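Local structure of triacylglycerol lipase (Yarrowia lipolytica, 3O0D) at residues A[195-198]-A[199-203]. The protein probably hydrolyses triacylglycerols as a secreted, glycosylated lipase of the alpha/beta-hydrolase fold. Numbering follows the deposited sequence.
Sequences AGFA and NWVDK
One face of the F197 ring is taken by the V201 methyl CG2, which sits 3.7 Å from the ring centroid and 16° off the normal, a CH-pi contact one helical turn along. It lies a little toward the rim, with CZ the nearest ring atom. F197 reaches this place because its CG is anti to the backbone N (chi1 172°), leaning along the helix toward the following turn. W200 comes in obliquely, its CE3 4.4 Å from F197 CD1, while F197 O lies at the edge of the indole, near its plane. All of this happens on helix 195-206, the crossover helix between parallel strands 183-187 and 222-227 of the alpha/beta-hydrolase sheet; F197, W200 and V201 turn to helix 163-177, where all three touch I173. Underneath runs regular i to i+4 bonding: V201 N to F197 O is short and straight (2.8 Å, 173°), whereas W200 N to G196 O is longer and more bent. On another side of the helix, N199 N bonds to A195 O, and N199 OD1 stands 3.1 Å from A195 O, acceptor against acceptor. D202 N bonds to A198 O at 3.0 Å; the D202 carboxylate sits beside the same carbonyl but finds a hydrogen bond outside the helix, OD1 accepting from the backbone N of S245.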
loop_
_atom_site.group_PDB
_atom_site.type_symbol
_atom_site.label_atom_id
_atom_site.label_comp_id
_atom_site.label_asym_id
_atom_site.label_seq_id
_atom_site.Cartn_x
_atom_site.Cartn_y
_atom_site.Cartn_z
ATOM N N ALA A 195 -8.023 10.619 12.794
ATOM C CA ALA A 195 -7.067 11.742 12.794
ATOM C C ALA A 195 -5.910 11.453 13.749
ATOM O O ALA A 195 -4.751 11.686 13.433
ATOM C CB ALA A 195 -7.755 13.080 13.102
ATOM N N GLY A 196 -6.204 10.901 14.928
ATOM C CA GLY A 196 -5.110 10.419 15.767
ATOM C C GLY A 196 -4.120 9.508 15.071
ATOM O O GLY A 196 -2.927 9.788 15.130
ATOM N N PHE A 197 -4.601 8.427 14.427
ATOM C CA PHE A 197 -3.761 7.488 13.714
ATOM C C PHE A 197 -3.011 8.235 12.576
ATOM O O PHE A 197 -1.788 8.129 12.455
ATOM C CB PHE A 197 -4.629 6.380 13.143
ATOM C CG PHE A 197 -3.903 5.435 12.215
ATOM C CD1 PHE A 197 -3.077 4.448 12.682
ATOM C CD2 PHE A 197 -4.032 5.621 10.827
ATOM C CE1 PHE A 197 -2.433 3.585 11.804
ATOM C CE2 PHE A 197 -3.366 4.749 9.877
ATOM C CZ PHE A 197 -2.598 3.760 10.349
ATOM N N ALA A 198 -3.741 9.024 11.805
ATOM C CA ALA A 198 -3.113 9.656 10.599
ATOM C C ALA A 198 -1.956 10.570 11.053
ATOM O O ALA A 198 -0.897 10.575 10.447
ATOM C CB ALA A 198 -4.179 10.453 9.868
ATOM N N ASN A 199 -2.172 11.386 12.086
ATOM C CA ASN A 199 -1.150 12.318 12.513
ATOM C C ASN A 199 0.023 11.622 13.174
ATOM O O ASN A 199 1.190 12.072 13.004
ATOM C CB ASN A 199 -1.759 13.394 13.405
ATOM C CG ASN A 199 -2.712 14.313 12.645
ATOM O OD1 ASN A 199 -3.816 14.621 13.124
ATOM N ND2 ASN A 199 -2.289 14.781 11.450
ATOM N N TRP A 200 -0.249 10.493 13.828
ATOM C CA TRP A 200 0.765 9.738 14.468
ATOM C C TRP A 200 1.659 9.071 13.408
ATOM O O TRP A 200 2.906 9.131 13.499
ATOM C CB TRP A 200 0.131 8.746 15.428
ATOM C CG TRP A 200 1.135 7.710 15.977
ATOM C CD1 TRP A 200 2.058 7.929 16.987
ATOM C CD2 TRP A 200 1.282 6.371 15.599
ATOM N NE1 TRP A 200 2.761 6.805 17.226
ATOM C CE2 TRP A 200 2.325 5.826 16.387
ATOM C CE3 TRP A 200 0.655 5.547 14.657
ATOM C CZ2 TRP A 200 2.720 4.486 16.281
ATOM C CZ3 TRP A 200 1.064 4.232 14.544
ATOM C CH2 TRP A 200 2.099 3.714 15.340
ATOM N N VAL A 201 1.013 8.490 12.367
ATOM C CA VAL A 201 1.735 7.927 11.203
ATOM C C VAL A 201 2.606 9.036 10.570
ATOM O O VAL A 201 3.776 8.753 10.230
ATOM C CB VAL A 201 0.767 7.358 10.209
ATOM C CG1 VAL A 201 1.536 7.025 8.842
ATOM C CG2 VAL A 201 0.149 6.075 10.800
ATOM N N ASP A 202 2.119 10.251 10.427
ATOM C CA ASP A 202 2.921 11.327 9.794
ATOM C C ASP A 202 4.153 11.602 10.721
ATOM O O ASP A 202 5.257 11.776 10.271
ATOM C CB ASP A 202 2.135 12.600 9.620
ATOM C CG ASP A 202 1.237 12.616 8.384
ATOM O OD1 ASP A 202 1.277 11.593 7.623
ATOM O OD2 ASP A 202 0.434 13.592 8.208
ATOM N N LYS A 203 3.927 11.664 12.045
ATOM C CA LYS A 203 5.086 11.876 12.916
ATOM C C LYS A 203 6.083 10.749 12.798
ATOM O O LYS A 203 7.289 10.991 12.802
ATOM C CB LYS A 203 4.597 12.005 14.379
ATOM C CG LYS A 203 3.837 13.252 14.617
ATOM C CD LYS A 203 3.451 13.423 16.145
ATOM C CE LYS A 203 2.070 14.047 16.275
ATOM N NZ LYS A 203 1.697 14.757 17.595
#